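COG3291: FOG: PKD repeat (PDB 1WMX) serves as the family 30 carbohydrate-binding module of CelJ from Clostridium thermocellum, probably holding a cellulase close to its polysaccharide substrate. Local coordinates at residues Ile102-Lys107 / Ile138-Leu143; Asp106-Arg111 / Pro152-Cys157. One frame throughout, in Å; residues are numbered along the deposited sequence.

Both contacts start from the same run of chain, strand 101-106 and the loop that leaves it, and they share Asp106 and Lys107. Contact 1 is core: the strand's buried residues look across to the end of strand 134-139 and the helical turn 140-143; the contacts are almost wholly apolar, and no hydrogen bond crosses. Contact 2 lies nearer the surface, its centre about 18 Å from the centre of the chain, against about 10 Å for that of contact 1, and joins the strand's end to its neighbour 155-161 within one sheet. A backbone hydrogen bond and a water bridge cross it, and an Asp106-Arg111 ion pair within the loop stands beside them.

Contact 1. Residues Ile102-Lys107 / Ile138-Leu143; sequences IGFRDK and IPLRDL
Ile102, Phe104, Ile138, Leu140 and Leu143 bring the two segments together through apolar contacts. The aliphatic pair comes first: Ile102 and Ile138 reach toward each other tip to tip, with CD1 of Ile102 3.8 Å from CD1 of Ile138. That same Ile138 methyl also touches Ile102 CG2, so it sits against both branches of its partner. Ile102 can reach across because its CG1 stands anti to the backbone N (chi1 -179°), and chi2 of 167° extends CD1 beyond it.

The aromatic contacts belong to Phe104. Leu143 CD1 comes up at the ring edge, near its plane, 3.9 Å from Phe104 CD2 and almost as close to CE2. Leu140 adds CD2, 4.1 Å from Phe104 CE2, and both leucine side chains cross that of Phe104 at about a right angle. The helical turn 140-143 presents the two leucines together, three residues apart, with Leu143 N bonded to Leu140 O.

Side chain against backbone makes the third group. Leu143 CD1 lies 4.2 Å from Gly103 CA, the leucine resting on the strand where glycine has no side chain.

Strands 101-106 and 134-139 belong to different sheets, so this is the interior of a beta sandwich. Phe89 of strand 86-93 packs on both isoleucines, while Val119 and Thr121 of strand 118-122 border Leu143. With every touching residue buried and no hydrogen bond crossing, cohesion across this contact probably rests on van der Waals contact and the exclusion of water, the polar bonding being left to the sheets on each side.

Contact 2. Residues Asp106-Arg111 / Pro152-Cys157; sequences DKVYER and PSSVTC
Asp106 and Lys107 meet Ser154, Val155 and Thr156 in a short antiparallel backbone pairing, where strand 101-106 runs out into a loop and strand 155-161 begins. Asp106 and Val155 form a non-hydrogen-bonded pair with their CA atoms 4.0 Å apart and their side chains diverging. One residue on, Lys107 N donates to Ser154 O at 2.9 Å. A water also links the two segments: it accepts from Thr156 OG1 at 2.6 Å and donates, more loosely, to Asp106 O at 3.2 Å.

Side chains add apolar contacts. Thr156 CG2 lies 3.7 Å from Lys107 CB, the two side chains crossing at about a right angle, and Val108 CG2 touches Ser154 CB. Farther out, the lysine bends at chi3 (64°), and its NZ bonds to Tyr109 OH and to Trp73 O.

Asp106 is buried, and its carboxylate is well supplied with donors. Arg111 grips it end-on with NH1 to OD1 and NH2 to OD2, the latter bond 2.9 Å long and nearly straight at 171°. The carboxylate carbon lies in the guanidinium plane, and Val108 CB lies over one face of that group, toward its rim. Backbone N-H groups of Asp151 and Ile117 serve OD1 and OD2 as well, which would favour the charged form. Ser154 OG bonds to Asp151 OD2.

The loop turns at Val108 to Arg111 in a type I beta turn, with Arg111 N bonded to Val108 O. Back at the strand, Thr156 and Cys157 together face Arg105, a classic beta bulge at the end of an antiparallel strand pair in this beta-sandwich module.

Contact 1. Residues Ile102-Lys107 / Ile138-Leu143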
loop_
_atom_site.group_PDB
_atom_site.type_symbol
_atom_site.label_atom_id
_atom_site.label_comp_id
_atom_site.label_asym_id
_atom_site.label_seq_id
_atom_site.Cartn_x
_atom_site.Cartn_y
_atom_site.Cartn_z
ATOM N N ILE B 102 1.940 -7.376 -9.306
ATOM C CA ILE B 102 1.917 -6.309 -10.314
ATOM C C ILE B 102 0.569 -5.598 -10.244
ATOM O O ILE B 102 -0.477 -6.238 -10.100
ATOM C CB ILE B 102 2.126 -6.904 -11.717
ATOM C CG1 ILE B 102 2.127 -5.806 -12.795
ATOM C CG2 ILE B 102 1.036 -7.918 -12.075
ATOM C CD1 ILE B 102 2.630 -6.273 -14.162
ATOM N N GLY B 103 0.600 -4.275 -10.339
ATOM C CA GLY B 103 -0.642 -3.483 -10.277
ATOM C C GLY B 103 -0.378 -1.990 -10.478
ATOM O O GLY B 103 0.633 -1.595 -11.058
ATOM N N PHE B 104 -1.317 -1.185 -9.984
ATOM C CA PHE B 104 -1.236 0.287 -10.083
ATOM C C PHE B 104 -1.534 0.934 -8.725
ATOM O O PHE B 104 -2.123 0.320 -7.836
ATOM C CB PHE B 104 -2.249 0.808 -11.104
ATOM C CG PHE B 104 -1.918 0.395 -12.526
ATOM C CD1 PHE B 104 -1.073 1.188 -13.308
ATOM C CD2 PHE B 104 -2.453 -0.779 -13.052
ATOM C CE1 PHE B 104 -0.759 0.800 -14.617
ATOM C CE2 PHE B 104 -2.141 -1.170 -14.356
ATOM C CZ PHE B 104 -1.292 -0.380 -15.140
ATOM N N ARG B 105 -1.112 2.174 -8.606
ATOM C CA ARG B 105 -1.293 2.978 -7.387
ATOM C C ARG B 105 -1.805 4.333 -7.816
ATOM O O ARG B 105 -1.404 4.858 -8.859
ATOM C CB ARG B 105 0.059 3.074 -6.731
ATOM C CG ARG B 105 0.212 3.776 -5.397
ATOM C CD ARG B 105 1.700 3.772 -5.213
ATOM N NE ARG B 105 2.289 3.942 -3.911
ATOM C CZ ARG B 105 2.729 2.958 -3.121
ATOM N NH1 ARG B 105 2.562 1.659 -3.431
ATOM N NH2 ARG B 105 3.430 3.210 -2.023
ATOM N N ASP B 106 -2.687 4.879 -7.021
ATOM C CA ASP B 106 -3.260 6.192 -7.304
ATOM C C ASP B 106 -2.850 7.153 -6.203
ATOM O O ASP B 106 -2.097 6.792 -5.297
ATOM C CB ASP B 106 -4.787 6.101 -7.370
ATOM C CG ASP B 106 -5.447 6.007 -6.000
ATOM O OD1 ASP B 106 -6.715 5.938 -5.922
ATOM O OD2 ASP B 106 -4.731 5.999 -4.945
ATOM N N LYS B 107 -3.349 8.359 -6.309
ATOM C CA LYS B 107 -3.092 9.406 -5.321
ATOM C C LYS B 107 -4.284 10.349 -5.324
ATOM O O LYS B 107 -4.587 10.981 -6.335
ATOM C CB LYS B 107 -1.808 10.171 -5.660
ATOM C CG LYS B 107 -1.456 11.236 -4.616
ATOM C CD LYS B 107 -0.074 11.845 -4.828
ATOM C CE LYS B 107 0.032 12.602 -6.147
ATOM N NZ LYS B 107 1.323 13.294 -6.314
ATOM N N ILE B 138 -2.361 -7.682 -19.455
ATOM C CA ILE B 138 -3.247 -7.636 -18.288
ATOM C C ILE B 138 -4.342 -6.621 -18.570
ATOM O O ILE B 138 -4.077 -5.473 -18.944
ATOM C CB ILE B 138 -2.425 -7.273 -17.070
ATOM C CG1 ILE B 138 -1.327 -8.311 -16.820
ATOM C CG2 ILE B 138 -3.259 -7.193 -15.789
ATOM C CD1 ILE B 138 -0.437 -7.982 -15.631
ATOM N N PRO B 139 -5.567 -6.686 -18.500
ATOM C CA PRO B 139 -6.821 -5.965 -18.593
ATOM C C PRO B 139 -7.096 -5.124 -17.316
ATOM O O PRO B 139 -7.370 -5.673 -16.228
ATOM C CB PRO B 139 -7.867 -6.980 -18.863
ATOM C CG PRO B 139 -7.209 -8.359 -18.723
ATOM C CD PRO B 139 -5.769 -8.194 -18.400
ATOM N N LEU B 140 -7.005 -4.172 -17.661
ATOM C CA LEU B 140 -7.319 -3.073 -16.713
ATOM C C LEU B 140 -8.584 -3.385 -15.913
ATOM O O LEU B 140 -8.602 -3.262 -14.678
ATOM C CB LEU B 140 -7.548 -1.758 -17.491
ATOM C CG LEU B 140 -6.278 -1.210 -18.165
ATOM C CD1 LEU B 140 -6.369 0.284 -18.502
ATOM C CD2 LEU B 140 -5.028 -1.357 -17.299
ATOM N N ARG B 141 -9.724 -3.596 -16.555
ATOM C CA ARG B 141 -10.977 -3.781 -15.802
ATOM C C ARG B 141 -10.770 -4.882 -14.742
ATOM O O ARG B 141 -11.374 -4.840 -13.657
ATOM C CB ARG B 141 -12.168 -4.165 -16.796
ATOM C CG ARG B 141 -11.933 -5.498 -17.585
ATOM C CD ARG B 141 -12.883 -5.905 -18.803
ATOM N NE ARG B 141 -12.447 -5.504 -20.070
ATOM C CZ ARG B 141 -11.581 -5.817 -21.044
ATOM N NH1 ARG B 141 -10.776 -6.900 -21.138
ATOM N NH2 ARG B 141 -11.414 -4.896 -21.984
ATOM N N ASP B 142 -9.792 -5.712 -14.875
ATOM C CA ASP B 142 -9.580 -6.784 -13.889
ATOM C C ASP B 142 -8.933 -6.251 -12.585
ATOM O O ASP B 142 -9.027 -6.880 -11.527
ATOM C CB ASP B 142 -8.623 -7.859 -14.452
ATOM C CG ASP B 142 -9.217 -8.694 -15.589
ATOM O OD1 ASP B 142 -8.561 -9.706 -16.058
ATOM O OD2 ASP B 142 -10.367 -8.391 -16.078
ATOM N N LEU B 143 -8.289 -5.095 -12.690
ATOM C CA LEU B 143 -7.554 -4.477 -11.554
ATOM C C LEU B 143 -8.278 -3.306 -10.936
ATOM O O LEU B 143 -8.492 -3.271 -9.703
ATOM C CB LEU B 143 -6.211 -3.924 -12.050
ATOM C CG LEU B 143 -5.152 -4.997 -12.240
ATOM C CD1 LEU B 143 -3.838 -4.448 -12.807
ATOM C CD2 LEU B 143 -4.786 -5.693 -10.932
#

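Contact 2. Residues Asp106-Arg111 / Pro152-Cys157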
loop_
_atom_site.group_PDB
_atom_site.type_symbol
_atom_site.label_atom_id
_atom_site.label_comp_id
_atom_site.label_asym_id
_atom_site.label_seq_id
_atom_site.Cartn_x
_atom_site.Cartn_y
_atom_site.Cartn_z
ATOM N N ASP B 106 -2.687 4.879 -7.021
ATOM C CA ASP B 106 -3.260 6.192 -7.304
ATOM C C ASP B 106 -2.850 7.153 -6.203
ATOM O O ASP B 106 -2.097 6.792 -5.297
ATOM C CB ASP B 106 -4.787 6.101 -7.370
ATOM C CG ASP B 106 -5.447 6.007 -6.000
ATOM O OD1 ASP B 106 -6.715 5.938 -5.922
ATOM O OD2 ASP B 106 -4.731 5.999 -4.945
ATOM N N LYS B 107 -3.349 8.359 -6.309
ATOM C CA LYS B 107 -3.092 9.406 -5.321
ATOM C C LYS B 107 -4.284 10.349 -5.324
ATOM O O LYS B 107 -4.587 10.981 -6.335
ATOM C CB LYS B 107 -1.808 10.171 -5.660
ATOM C CG LYS B 107 -1.456 11.236 -4.616
ATOM C CD LYS B 107 -0.074 11.845 -4.828
ATOM C CE LYS B 107 0.032 12.602 -6.147
ATOM N NZ LYS B 107 1.323 13.294 -6.314
ATOM N N VAL B 108 -4.944 10.409 -4.184
ATOM C CA VAL B 108 -6.122 11.266 -3.986
ATOM C C VAL B 108 -5.967 11.989 -2.657
ATOM O O VAL B 108 -6.222 11.426 -1.594
ATOM C CB VAL B 108 -7.390 10.416 -3.968
ATOM C CG1 VAL B 108 -8.634 11.268 -3.710
ATOM C CG2 VAL B 108 -7.593 9.682 -5.295
ATOM N N TYR B 109 -5.551 13.233 -2.739
ATOM C CA TYR B 109 -5.293 14.049 -1.546
ATOM C C TYR B 109 -6.527 14.228 -0.638
ATOM O O TYR B 109 -6.388 14.400 0.577
ATOM C CB TYR B 109 -4.793 15.432 -1.956
ATOM C CG TYR B 109 -3.399 15.390 -2.583
ATOM C CD1 TYR B 109 -2.267 15.246 -1.778
ATOM C CD2 TYR B 109 -3.246 15.493 -3.967
ATOM C CE1 TYR B 109 -0.992 15.206 -2.353
ATOM C CE2 TYR B 109 -1.973 15.454 -4.544
ATOM C CZ TYR B 109 -0.846 15.311 -3.736
ATOM O OH TYR B 109 0.401 15.277 -4.295
ATOM N N GLU B 110 -7.704 14.159 -1.210
ATOM C CA GLU B 110 -8.915 14.460 -0.458
ATOM C C GLU B 110 -9.369 13.180 0.330
ATOM O O GLU B 110 -10.090 13.253 1.349
ATOM C CB GLU B 110 -10.012 14.881 -1.457
ATOM C CG GLU B 110 -9.678 15.952 -2.508
ATOM C CD GLU B 110 -8.782 15.909 -3.670
ATOM O OE1 GLU B 110 -8.268 17.004 -3.794
ATOM O OE2 GLU B 110 -8.504 14.886 -4.438
ATOM N N ARG B 111 -8.834 11.979 0.019
ATOM C CA ARG B 111 -9.136 10.723 0.742
ATOM C C ARG B 111 -8.243 10.663 1.994
ATOM O O ARG B 111 -7.196 10.014 2.000
ATOM C CB ARG B 111 -8.842 9.550 -0.196
ATOM C CG ARG B 111 -9.660 8.292 0.060
ATOM C CD ARG B 111 -9.429 7.264 -1.049
ATOM N NE ARG B 111 -8.010 6.934 -1.214
ATOM C CZ ARG B 111 -7.418 6.661 -2.372
ATOM N NH1 ARG B 111 -8.116 6.671 -3.520
ATOM N NH2 ARG B 111 -6.119 6.366 -2.452
ATOM N N PRO B 152 -9.187 5.364 -10.640
ATOM C CA PRO B 152 -8.500 5.300 -11.937
ATOM C C PRO B 152 -8.265 6.633 -12.649
ATOM O O PRO B 152 -7.512 6.697 -13.623
ATOM C CB PRO B 152 -9.365 4.323 -12.745
ATOM C CG PRO B 152 -10.714 4.414 -12.076
ATOM C CD PRO B 152 -10.357 4.469 -10.624
ATOM N N SER B 153 -8.888 7.701 -12.169
ATOM C CA SER B 153 -8.679 9.004 -12.783
ATOM C C SER B 153 -7.458 9.687 -12.152
ATOM O O SER B 153 -7.031 10.746 -12.612
ATOM C CB SER B 153 -9.908 9.899 -12.584
ATOM O OG SER B 153 -10.010 10.317 -11.225
ATOM N N SER B 154 -6.903 9.086 -11.098
ATOM C CA SER B 154 -5.747 9.668 -10.398
ATOM C C SER B 154 -4.560 8.720 -10.221
ATOM O O SER B 154 -3.943 8.692 -9.157
ATOM C CB SER B 154 -6.167 10.160 -9.016
ATOM O OG SER B 154 -7.295 11.007 -9.087
ATOM N N VAL B 155 -4.231 7.970 -11.266
ATOM C CA VAL B 155 -3.141 7.002 -11.221
ATOM C C VAL B 155 -1.752 7.622 -11.354
ATOM O O VAL B 155 -1.512 8.458 -12.240
ATOM C CB VAL B 155 -3.310 5.945 -12.338
ATOM C CG1 VAL B 155 -2.180 4.924 -12.274
ATOM C CG2 VAL B 155 -4.675 5.274 -12.214
ATOM N N THR B 156 -0.833 7.199 -10.485
ATOM C CA THR B 156 0.533 7.725 -10.543
ATOM C C THR B 156 1.567 6.726 -11.020
ATOM O O THR B 156 2.438 7.076 -11.800
ATOM C CB THR B 156 1.043 8.240 -9.164
ATOM O OG1 THR B 156 1.024 7.165 -8.214
ATOM C CG2 THR B 156 0.201 9.403 -8.676
ATOM N N CYS B 157 1.386 5.437 -10.563
ATOM C CA CYS B 157 2.448 4.507 -10.919
ATOM C C CYS B 157 1.944 3.109 -11.134
ATOM O O CYS B 157 0.837 2.741 -10.764
ATOM C CB CYS B 157 3.507 4.344 -9.795
ATOM S SG CYS B 157 4.097 5.928 -9.034
HETATM O O HOH W 1 0.923 7.777 -5.663
#